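Long-range contacts in alkyltransferase-like protein 1 (Schizosaccharomyces pombe, PDB 3GVA), which recognises DNA containing O(6)-alkylguanine, bends it and flips the damaged base into a hydrophobic pocket, presenting the lesion to nucleotide excision repair: residues V54-V59 against Q76-R81; V22-E27 against I60-T65; D4-K9 against R39-A44. One frame throughout, in Å; residues are numbered along the deposited sequence.

The three contacts tie together the DNA-binding domain. Contacts 1 and 2 are continuous along the chain at 59-60 and lie with centres about 12 Å apart; Arg58 O of contact 1 lies 2.8 Å from Ser23 N of contact 2, a probable hydrogen bond. Contact 3, centred about 15 Å from contact 2, meets it through Tyr25, whose CE2 lies 3.5 Å from Gly42 CA. Contacts 1 and 3, about 18 Å between centres, do not touch. Tyr25, inferred to be required for phosphate rotation, also packs on contact 1, its CE1 3.6 Å from Val59 CG1. Helix 38-46 of contact 3 carries Arg39, which donates a hydrogen bond to the orphaned cytosine when the damaged base is flipped out.

Contact 1. Residues V54-V59 against Q76-R81; sequences VPWHRV and QRQKDR
Arg81 brings its guanidinium up to Trp56, so that CZ2 of the indole stands over the centre of the guanidinium, 3.8 Å above its plane. The two planes are 54° apart, which makes this an inclined contact and not a parallel stack. Water 1 joins the polar ends: it accepts from Trp56 NE1 at 3.0 Å, in the plane of the indole, and more weakly from Arg81 NH1 at 3.3 Å. Farther round the same ring, Arg77 CB meets the edge at CH2 (4.0 Å), and CB of Gln78 lies close to CZ3. The charged end of Arg77 goes to Glu51 in a salt bridge.

In His57, CG lies between the backbone N and the carbonyl carbon (chi1 62°), and the ring lies against the aliphatic part of Arg81. Arg81 CD sits over the imidazole face in a CH-pi contact, 4.2 Å from the centroid, while Arg81 CB presses on His57 CD2 at 3.5 Å. The imidazole NE2 is hydrogen-bonded to Glu85.

Gln78 reaches across with an extended chain. Its NE2 donates to His57 O at 2.7 Å and to Val59 O at 3.0 Å; both acceptors lie in the amide plane, although NE2 stands above the plane of each carbonyl. An alanine here would probably leave these two carbonyls without their shared donor and the turn less firmly tied to the helix.

Pro55 to Val59 corresponds to the PCHRV motif of O(6)-alkylguanine alkyltransferases, with Trp56 in place of the reactive cysteine. The indole offers no thiolate to take up an alkyl group, consistent with a protein that recognises the lesion and hands it on for excision.

Contact 2. Residues V22-E27 against I60-T65; sequences VSTYGE and INSRGT
The first torsions of Thr24 and Ile60 bring their side chains to the contact. In Thr24, chi1 of 62° puts OG1 between the backbone N and the carbonyl carbon; the methyl CG2, anti to that carbon, sits 3.1 Å from Ile60 O, a tight van der Waals approach, and Thr24 CA makes a CA-H...O contact to the same oxygen. In Ile60, CG1 takes the equivalent place and chi2 of 177° extends the chain, so that CD1 lies 3.8 Å from Val22 CG2.

The one direct hydrogen bond between the segments runs from Ile60 N to Ser23 O, 2.9 Å and close to straight at 166°. Water 3 accepts from Tyr25 N and donates to Ile60 O at 2.7 Å, and water 2 bonds both Thr24 OG1 and Ser62 OG. The same OG1 accepts from Glu27 N at 3.2 Å, making Thr24 the N-cap of helix 25-31. Loop 60-65 is tied to the N-terminus of the helix that opens with Tyr25, inferred to be required for phosphate rotation and nucleotide flipping. Asn61 opens a type I turn to Gly64, its OD1 accepting from Thr65 OG1 and N.

Helix 73-84 covers the apolar side, with Leu82 on Val22 and Gln78 on Ile60, and Leu101 of helix 101-104 touches both. Gly64 pairs its backbone with Leu99, just after strand 97-98, while the Tyr25 ring leans on Val41 and Met45 of helix 38-46.

Contact 3. Residues D4-K9 against R39-A44; sequences DEFYTK and RQVGQA
Tyr7 lies with one face on the backbone of Ala44, and this join is the centre of the contact. Ala44 CA stands over the middle of the ring, 3.6 Å from its centroid and 7° off the normal, a CH-pi contact. Ala44 CB is shifted toward one side of the same face and comes to 3.4 Å from CD1. With CG anti to the carbonyl carbon (chi1 -79°), Tyr7 sets out beside its own backbone N before the ring extends to the facing helix.

The remaining apolar contacts belong to Phe6. It presents its ring rim to the other helix: Val41 CG2 meets the edge at CZ, 3.7 Å away, and Gln40 C and Val41 N also lie at the edge in the ring plane. Gln40 CB approaches obliquely, 3.5 Å from CE2, while its chain bends and carries the amide away.

Between polar side chains there is simple van der Waals contact. Tyr7 and Gln43 run side by side, pointing the same way, and the phenol OH rests 3.7 Å from Gln43 CB. The two segments exchange no hydrogen bonds.

The axes of the two helical segments pass 9.4 Å apart, at a signed crossing angle of -82°, so the helices are nearly perpendicular. Helix 3-14 supplies further partners: Val10 touches Val41 and Ala44, and Tyr11 OH is hydrogen-bonded to Ala44 O. Val41 also meets Tyr25 and Ala29 of helix 25-31, the helix preceding 38-46 in the helix-turn-helix. Helix 3-14 thus backs the helix that holds out Arg39, the exposed residue that donates a hydrogen bond to the orphaned cytosine when the damaged base is flipped out.

Contact 1. Residues V54-V59 against Q76-R81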
loop_
_atom_site.group_PDB
_atom_site.type_symbol
_atom_site.label_atom_id
_atom_site.label_comp_id
_atom_site.label_asym_id
_atom_site.label_seq_id
_atom_site.Cartn_x
_atom_site.Cartn_y
_atom_site.Cartn_z
ATOM N N VAL A 54 4.744 5.121 -9.391
ATOM C CA VAL A 54 3.527 4.604 -8.768
ATOM C C VAL A 54 3.605 4.849 -7.260
ATOM O O VAL A 54 4.604 4.520 -6.628
ATOM C CB VAL A 54 3.361 3.091 -9.044
ATOM C CG1 VAL A 54 2.113 2.565 -8.345
ATOM C CG2 VAL A 54 3.257 2.847 -10.546
ATOM N N PRO A 55 2.551 5.442 -6.667
ATOM C CA PRO A 55 2.542 5.720 -5.224
ATOM C C PRO A 55 2.312 4.487 -4.350
ATOM O O PRO A 55 1.359 4.436 -3.567
ATOM C CB PRO A 55 1.427 6.749 -5.080
ATOM C CG PRO A 55 0.452 6.316 -6.133
ATOM C CD PRO A 55 1.348 5.997 -7.319
ATOM N N TRP A 56 3.210 3.513 -4.473
ATOM C CA TRP A 56 3.132 2.261 -3.720
ATOM C C TRP A 56 3.064 2.442 -2.209
ATOM O O TRP A 56 2.591 1.563 -1.492
ATOM C CB TRP A 56 4.339 1.377 -4.052
ATOM C CG TRP A 56 5.644 2.057 -3.766
ATOM C CD1 TRP A 56 6.345 2.877 -4.605
ATOM C CD2 TRP A 56 6.355 2.048 -2.527
ATOM N NE1 TRP A 56 7.446 3.383 -3.963
ATOM C CE2 TRP A 56 7.479 2.892 -2.684
ATOM C CE3 TRP A 56 6.152 1.415 -1.297
ATOM C CZ2 TRP A 56 8.397 3.120 -1.655
ATOM C CZ3 TRP A 56 7.065 1.639 -0.270
ATOM C CH2 TRP A 56 8.174 2.487 -0.457
ATOM N N HIS A 57 3.536 3.580 -1.717
ATOM C CA HIS A 57 3.530 3.804 -0.280
ATOM C C HIS A 57 2.113 3.911 0.276
ATOM O O HIS A 57 1.909 3.783 1.484
ATOM C CB HIS A 57 4.335 5.064 0.068
ATOM C CG HIS A 57 3.773 6.319 -0.519
ATOM N ND1 HIS A 57 3.821 6.597 -1.868
ATOM C CD2 HIS A 57 3.100 7.347 0.052
ATOM C CE1 HIS A 57 3.200 7.738 -2.104
ATOM N NE2 HIS A 57 2.750 8.214 -0.957
ATOM N N ARG A 58 1.135 4.130 -0.603
ATOM C CA ARG A 58 -0.257 4.242 -0.169
ATOM C C ARG A 58 -0.954 2.889 -0.045
ATOM O O ARG A 58 -2.126 2.817 0.310
ATOM C CB ARG A 58 -1.037 5.155 -1.119
ATOM C CG ARG A 58 -0.568 6.604 -1.041
ATOM C CD ARG A 58 -1.281 7.506 -2.020
ATOM N NE ARG A 58 -0.594 8.792 -2.107
ATOM C CZ ARG A 58 -0.610 9.582 -3.177
ATOM N NH1 ARG A 58 -1.292 9.227 -4.257
ATOM N NH2 ARG A 58 0.097 10.704 -3.181
ATOM N N VAL A 59 -0.236 1.815 -0.339
ATOM C CA VAL A 59 -0.803 0.474 -0.214
ATOM C C VAL A 59 -0.195 -0.161 1.047
ATOM O O VAL A 59 1.025 -0.274 1.168
ATOM C CB VAL A 59 -0.477 -0.391 -1.463
ATOM C CG1 VAL A 59 -1.166 -1.744 -1.362
ATOM C CG2 VAL A 59 -0.946 0.324 -2.727
ATOM N N GLN A 76 10.972 2.167 5.765
ATOM C CA GLN A 76 11.313 3.508 6.243
ATOM C C GLN A 76 10.845 4.529 5.206
ATOM O O GLN A 76 10.326 5.591 5.557
ATOM C CB GLN A 76 12.825 3.634 6.452
ATOM C CG GLN A 76 13.287 5.003 6.952
ATOM C CD GLN A 76 12.700 5.363 8.302
ATOM O OE1 GLN A 76 11.527 5.731 8.408
ATOM N NE2 GLN A 76 13.513 5.247 9.347
ATOM N N ARG A 77 11.034 4.201 3.930
ATOM C CA ARG A 77 10.600 5.081 2.854
ATOM C C ARG A 77 9.083 5.223 2.924
ATOM O O ARG A 77 8.552 6.330 2.867
ATOM C CB ARG A 77 11.005 4.518 1.487
ATOM C CG ARG A 77 12.505 4.365 1.303
ATOM C CD ARG A 77 12.867 3.873 -0.092
ATOM N NE ARG A 77 12.731 4.922 -1.097
ATOM C CZ ARG A 77 13.166 4.822 -2.350
ATOM N NH1 ARG A 77 13.769 3.715 -2.764
ATOM N NH2 ARG A 77 13.004 5.834 -3.192
ATOM N N GLN A 78 8.384 4.098 3.063
ATOM C CA GLN A 78 6.926 4.149 3.139
ATOM C C GLN A 78 6.458 5.005 4.311
ATOM O O GLN A 78 5.553 5.830 4.161
ATOM C CB GLN A 78 6.331 2.744 3.244
ATOM C CG GLN A 78 4.822 2.750 3.445
ATOM C CD GLN A 78 4.178 1.438 3.037
ATOM O OE1 GLN A 78 4.744 0.372 3.236
ATOM N NE2 GLN A 78 2.985 1.516 2.469
ATOM N N LYS A 79 7.071 4.820 5.475
ATOM C CA LYS A 79 6.699 5.610 6.641
ATOM C C LYS A 79 6.933 7.093 6.361
ATOM O O LYS A 79 6.040 7.911 6.565
ATOM C CB LYS A 79 7.510 5.172 7.867
ATOM C CG LYS A 79 7.199 5.966 9.127
ATOM C CD LYS A 79 7.830 5.322 10.357
ATOM C CE LYS A 79 7.522 6.119 11.617
ATOM N NZ LYS A 79 8.123 7.483 11.581
ATOM N N ASP A 80 8.130 7.431 5.882
ATOM C CA ASP A 80 8.477 8.817 5.567
ATOM C C ASP A 80 7.457 9.446 4.621
ATOM O O ASP A 80 6.994 10.567 4.837
ATOM C CB ASP A 80 9.861 8.894 4.910
ATOM C CG ASP A 80 11.005 8.924 5.922
ATOM O OD1 ASP A 80 10.744 8.927 7.137
ATOM O OD2 ASP A 80 12.178 8.951 5.492
ATOM N N ARG A 81 7.115 8.715 3.568
ATOM C CA ARG A 81 6.176 9.210 2.581
ATOM C C ARG A 81 4.763 9.353 3.106
ATOM O O ARG A 81 4.084 10.324 2.791
ATOM C CB ARG A 81 6.191 8.312 1.350
ATOM C CG ARG A 81 7.576 8.152 0.751
ATOM C CD ARG A 81 7.524 7.450 -0.594
ATOM N NE ARG A 81 8.852 7.069 -1.064
ATOM C CZ ARG A 81 9.151 6.840 -2.340
ATOM N NH1 ARG A 81 8.215 6.964 -3.271
ATOM N NH2 ARG A 81 10.381 6.484 -2.685
HETATM O O HOH W 1 9.413 4.969 -5.643
#

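Contact 2. Residues V22-E27 against I60-T65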
loop_
_atom_site.group_PDB
_atom_site.type_symbol
_atom_site.label_atom_id
_atom_site.label_comp_id
_atom_site.label_asym_id
_atom_site.label_seq_id
_atom_site.Cartn_x
_atom_site.Cartn_y
_atom_site.Cartn_z
ATOM N N VAL A 22 -5.034 5.644 1.790
ATOM C CA VAL A 22 -4.351 4.374 1.570
ATOM C C VAL A 22 -5.323 3.294 1.127
ATOM O O VAL A 22 -6.540 3.482 1.168
ATOM C CB VAL A 22 -3.616 3.874 2.859
ATOM C CG1 VAL A 22 -2.644 4.942 3.360
ATOM C CG2 VAL A 22 -4.624 3.511 3.953
ATOM N N SER A 23 -4.787 2.162 0.692
ATOM C CA SER A 23 -5.625 1.048 0.283
ATOM C C SER A 23 -4.871 -0.244 0.575
ATOM O O SER A 23 -3.772 -0.211 1.145
ATOM C CB SER A 23 -5.980 1.145 -1.204
ATOM O OG SER A 23 -7.029 0.242 -1.518
ATOM N N THR A 24 -5.459 -1.377 0.202
ATOM C CA THR A 24 -4.833 -2.676 0.448
ATOM C C THR A 24 -4.902 -3.566 -0.793
ATOM O O THR A 24 -5.644 -3.277 -1.740
ATOM C CB THR A 24 -5.531 -3.415 1.606
ATOM O OG1 THR A 24 -6.898 -3.654 1.250
ATOM C CG2 THR A 24 -5.495 -2.588 2.877
ATOM N N TYR A 25 -4.136 -4.653 -0.783
ATOM C CA TYR A 25 -4.129 -5.580 -1.904
ATOM C C TYR A 25 -5.548 -6.063 -2.199
ATOM O O TYR A 25 -5.974 -6.110 -3.356
ATOM C CB TYR A 25 -3.247 -6.799 -1.609
ATOM C CG TYR A 25 -1.779 -6.498 -1.391
ATOM C CD1 TYR A 25 -1.196 -5.345 -1.913
ATOM C CD2 TYR A 25 -0.966 -7.386 -0.694
ATOM C CE1 TYR A 25 0.163 -5.081 -1.743
ATOM C CE2 TYR A 25 0.395 -7.138 -0.520
ATOM C CZ TYR A 25 0.951 -5.983 -1.047
ATOM O OH TYR A 25 2.295 -5.731 -0.882
ATOM N N GLY A 26 -6.273 -6.417 -1.142
ATOM C CA GLY A 26 -7.633 -6.906 -1.293
ATOM C C GLY A 26 -8.580 -5.881 -1.879
ATOM O O GLY A 26 -9.371 -6.191 -2.772
ATOM N N GLU A 27 -8.508 -4.658 -1.369
ATOM C CA GLU A 27 -9.362 -3.580 -1.851
ATOM C C GLU A 27 -9.089 -3.290 -3.320
ATOM O O GLU A 27 -10.014 -3.125 -4.115
ATOM C CB GLU A 27 -9.125 -2.310 -1.027
ATOM C CG GLU A 27 -9.671 -2.363 0.380
ATOM C CD GLU A 27 -11.186 -2.404 0.407
ATOM O OE1 GLU A 27 -11.751 -3.450 0.787
ATOM O OE2 GLU A 27 -11.813 -1.391 0.038
ATOM N N ILE A 60 -1.045 -0.545 1.998
ATOM C CA ILE A 60 -0.569 -1.138 3.245
ATOM C C ILE A 60 -1.333 -2.421 3.524
ATOM O O ILE A 60 -2.352 -2.675 2.893
ATOM C CB ILE A 60 -0.789 -0.182 4.446
ATOM C CG1 ILE A 60 -2.286 0.064 4.660
ATOM C CG2 ILE A 60 -0.086 1.141 4.189
ATOM C CD1 ILE A 60 -2.599 0.931 5.869
ATOM N N ASN A 61 -0.862 -3.233 4.465
ATOM C CA ASN A 61 -1.596 -4.456 4.746
ATOM C C ASN A 61 -2.871 -4.135 5.517
ATOM O O ASN A 61 -2.996 -3.071 6.135
ATOM C CB ASN A 61 -0.720 -5.485 5.482
ATOM C CG ASN A 61 -0.096 -4.941 6.736
ATOM O OD1 ASN A 61 -0.785 -4.662 7.714
ATOM N ND2 ASN A 61 1.229 -4.794 6.722
ATOM N N SER A 62 -3.825 -5.057 5.447
ATOM C CA SER A 62 -5.128 -4.907 6.083
ATOM C C SER A 62 -5.108 -4.577 7.572
ATOM O O SER A 62 -6.037 -3.937 8.076
ATOM C CB SER A 62 -5.948 -6.181 5.864
ATOM O OG SER A 62 -5.933 -6.546 4.497
ATOM N N ARG A 63 -4.061 -5.003 8.273
ATOM C CA ARG A 63 -3.960 -4.750 9.705
ATOM C C ARG A 63 -3.562 -3.315 10.045
ATOM O O ARG A 63 -3.571 -2.926 11.214
ATOM C CB ARG A 63 -2.961 -5.721 10.337
ATOM C CG ARG A 63 -3.265 -7.185 10.057
ATOM C CD ARG A 63 -2.359 -8.091 10.868
ATOM N NE ARG A 63 -2.705 -8.026 12.282
ATOM C CZ ARG A 63 -1.974 -8.550 13.259
ATOM N NH1 ARG A 63 -0.846 -9.182 12.980
ATOM N NH2 ARG A 63 -2.378 -8.447 14.513
ATOM N N GLY A 64 -3.213 -2.535 9.025
ATOM C CA GLY A 64 -2.823 -1.151 9.243
ATOM C C GLY A 64 -1.343 -0.973 9.527
ATOM O O GLY A 64 -0.880 0.139 9.774
ATOM N N THR A 65 -0.588 -2.066 9.493
ATOM C CA THR A 65 0.839 -1.988 9.756
ATOM C C THR A 65 1.622 -1.798 8.469
ATOM O O THR A 65 1.128 -2.100 7.383
ATOM C CB THR A 65 1.335 -3.256 10.477
ATOM O OG1 THR A 65 0.761 -4.411 9.854
ATOM C CG2 THR A 65 0.928 -3.223 11.936
HETATM O O HOH W 2 -8.161 -5.561 2.830
HETATM O O HOH W 3 -2.466 -5.018 1.573
#

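Contact 3. Residues D4-K9 against R39-A44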
loop_
_atom_site.group_PDB
_atom_site.type_symbol
_atom_site.label_atom_id
_atom_site.label_comp_id
_atom_site.label_asym_id
_atom_site.label_seq_id
_atom_site.Cartn_x
_atom_site.Cartn_y
_atom_site.Cartn_z
ATOM N N ASP A 4 1.327 -9.717 -17.237
ATOM C CA ASP A 4 1.916 -8.502 -17.791
ATOM C C ASP A 4 0.887 -7.371 -17.844
ATOM O O ASP A 4 1.154 -6.254 -17.388
ATOM C CB ASP A 4 2.497 -8.758 -19.188
ATOM C CG ASP A 4 1.447 -9.198 -20.194
ATOM O OD1 ASP A 4 1.719 -9.081 -21.404
ATOM O OD2 ASP A 4 0.361 -9.664 -19.785
ATOM N N GLU A 5 -0.297 -7.657 -18.380
ATOM C CA GLU A 5 -1.327 -6.631 -18.450
ATOM C C GLU A 5 -2.006 -6.406 -17.096
ATOM O O GLU A 5 -2.460 -5.296 -16.802
ATOM C CB GLU A 5 -2.377 -6.979 -19.509
ATOM C CG GLU A 5 -3.184 -5.758 -19.922
ATOM C CD GLU A 5 -3.929 -5.924 -21.232
ATOM O OE1 GLU A 5 -3.340 -6.461 -22.197
ATOM O OE2 GLU A 5 -5.101 -5.489 -21.300
ATOM N N PHE A 6 -2.069 -7.448 -16.269
ATOM C CA PHE A 6 -2.696 -7.327 -14.953
ATOM C C PHE A 6 -1.922 -6.344 -14.078
ATOM O O PHE A 6 -2.514 -5.529 -13.380
ATOM C CB PHE A 6 -2.754 -8.689 -14.246
ATOM C CG PHE A 6 -3.336 -8.625 -12.856
ATOM C CD1 PHE A 6 -4.684 -8.325 -12.663
ATOM C CD2 PHE A 6 -2.532 -8.839 -11.738
ATOM C CE1 PHE A 6 -5.220 -8.233 -11.379
ATOM C CE2 PHE A 6 -3.057 -8.750 -10.450
ATOM C CZ PHE A 6 -4.403 -8.445 -10.269
ATOM N N TYR A 7 -0.596 -6.434 -14.111
ATOM C CA TYR A 7 0.249 -5.556 -13.314
ATOM C C TYR A 7 -0.023 -4.090 -13.631
ATOM O O TYR A 7 -0.162 -3.273 -12.726
ATOM C CB TYR A 7 1.732 -5.877 -13.556
ATOM C CG TYR A 7 2.248 -7.096 -12.815
ATOM C CD1 TYR A 7 1.374 -8.035 -12.268
ATOM C CD2 TYR A 7 3.620 -7.310 -12.667
ATOM C CE1 TYR A 7 1.855 -9.165 -11.590
ATOM C CE2 TYR A 7 4.114 -8.435 -11.996
ATOM C CZ TYR A 7 3.226 -9.356 -11.458
ATOM O OH TYR A 7 3.707 -10.463 -10.795
ATOM N N THR A 8 -0.106 -3.764 -14.918
ATOM C CA THR A 8 -0.362 -2.387 -15.328
ATOM C C THR A 8 -1.733 -1.905 -14.847
ATOM O O THR A 8 -1.908 -0.727 -14.520
ATOM C CB THR A 8 -0.257 -2.236 -16.863
ATOM O OG1 THR A 8 -1.293 -2.989 -17.505
ATOM C CG2 THR A 8 1.090 -2.766 -17.342
ATOM N N LYS A 9 -2.696 -2.816 -14.788
ATOM C CA LYS A 9 -4.048 -2.492 -14.331
ATOM C C LYS A 9 -4.005 -2.204 -12.827
ATOM O O LYS A 9 -4.747 -1.358 -12.305
ATOM C CB LYS A 9 -4.980 -3.671 -14.615
ATOM C CG LYS A 9 -6.458 -3.317 -14.605
ATOM C CD LYS A 9 -7.322 -4.538 -14.899
ATOM C CE LYS A 9 -8.774 -4.143 -15.135
ATOM N NZ LYS A 9 -9.329 -3.314 -14.023
ATOM N N ARG A 39 -3.482 -11.862 -3.950
ATOM C CA ARG A 39 -2.074 -12.226 -3.864
ATOM C C ARG A 39 -1.318 -11.791 -5.109
ATOM O O ARG A 39 -0.136 -11.446 -5.034
ATOM C CB ARG A 39 -1.908 -13.730 -3.617
ATOM C CG ARG A 39 -2.323 -14.150 -2.203
ATOM C CD ARG A 39 -2.000 -15.618 -1.916
ATOM N NE ARG A 39 -0.565 -15.859 -1.795
ATOM C CZ ARG A 39 -0.013 -17.068 -1.734
ATOM N NH1 ARG A 39 -0.773 -18.151 -1.785
ATOM N NH2 ARG A 39 1.300 -17.195 -1.622
ATOM N N GLN A 40 -2.005 -11.792 -6.248
ATOM C CA GLN A 40 -1.396 -11.363 -7.503
ATOM C C GLN A 40 -1.125 -9.867 -7.416
ATOM O O GLN A 40 -0.092 -9.388 -7.888
ATOM C CB GLN A 40 -2.320 -11.647 -8.691
ATOM C CG GLN A 40 -2.393 -13.107 -9.108
ATOM C CD GLN A 40 -3.030 -13.986 -8.057
ATOM O OE1 GLN A 40 -4.090 -13.665 -7.523
ATOM N NE2 GLN A 40 -2.392 -15.113 -7.762
ATOM N N VAL A 41 -2.068 -9.134 -6.825
ATOM C CA VAL A 41 -1.903 -7.696 -6.647
ATOM C C VAL A 41 -0.642 -7.492 -5.808
ATOM O O VAL A 41 0.202 -6.650 -6.125
ATOM C CB VAL A 41 -3.107 -7.084 -5.904
ATOM C CG1 VAL A 41 -2.814 -5.629 -5.515
ATOM C CG2 VAL A 41 -4.335 -7.152 -6.783
ATOM N N GLY A 42 -0.517 -8.276 -4.736
ATOM C CA GLY A 42 0.657 -8.173 -3.884
ATOM C C GLY A 42 1.938 -8.432 -4.660
ATOM O O GLY A 42 2.967 -7.805 -4.418
ATOM N N GLN A 43 1.872 -9.357 -5.607
ATOM C CA GLN A 43 3.021 -9.697 -6.434
ATOM C C GLN A 43 3.360 -8.510 -7.343
ATOM O O GLN A 43 4.525 -8.137 -7.494
ATOM C CB GLN A 43 2.690 -10.932 -7.271
ATOM C CG GLN A 43 3.812 -11.954 -7.381
ATOM C CD GLN A 43 4.256 -12.491 -6.031
ATOM O OE1 GLN A 43 3.436 -12.929 -5.227
ATOM N NE2 GLN A 43 5.562 -12.464 -5.781
ATOM N N ALA A 44 2.340 -7.918 -7.949
ATOM C CA ALA A 44 2.550 -6.765 -8.823
ATOM C C ALA A 44 3.273 -5.662 -8.057
ATOM O O ALA A 44 4.234 -5.067 -8.549
ATOM C CB ALA A 44 1.212 -6.238 -9.335
#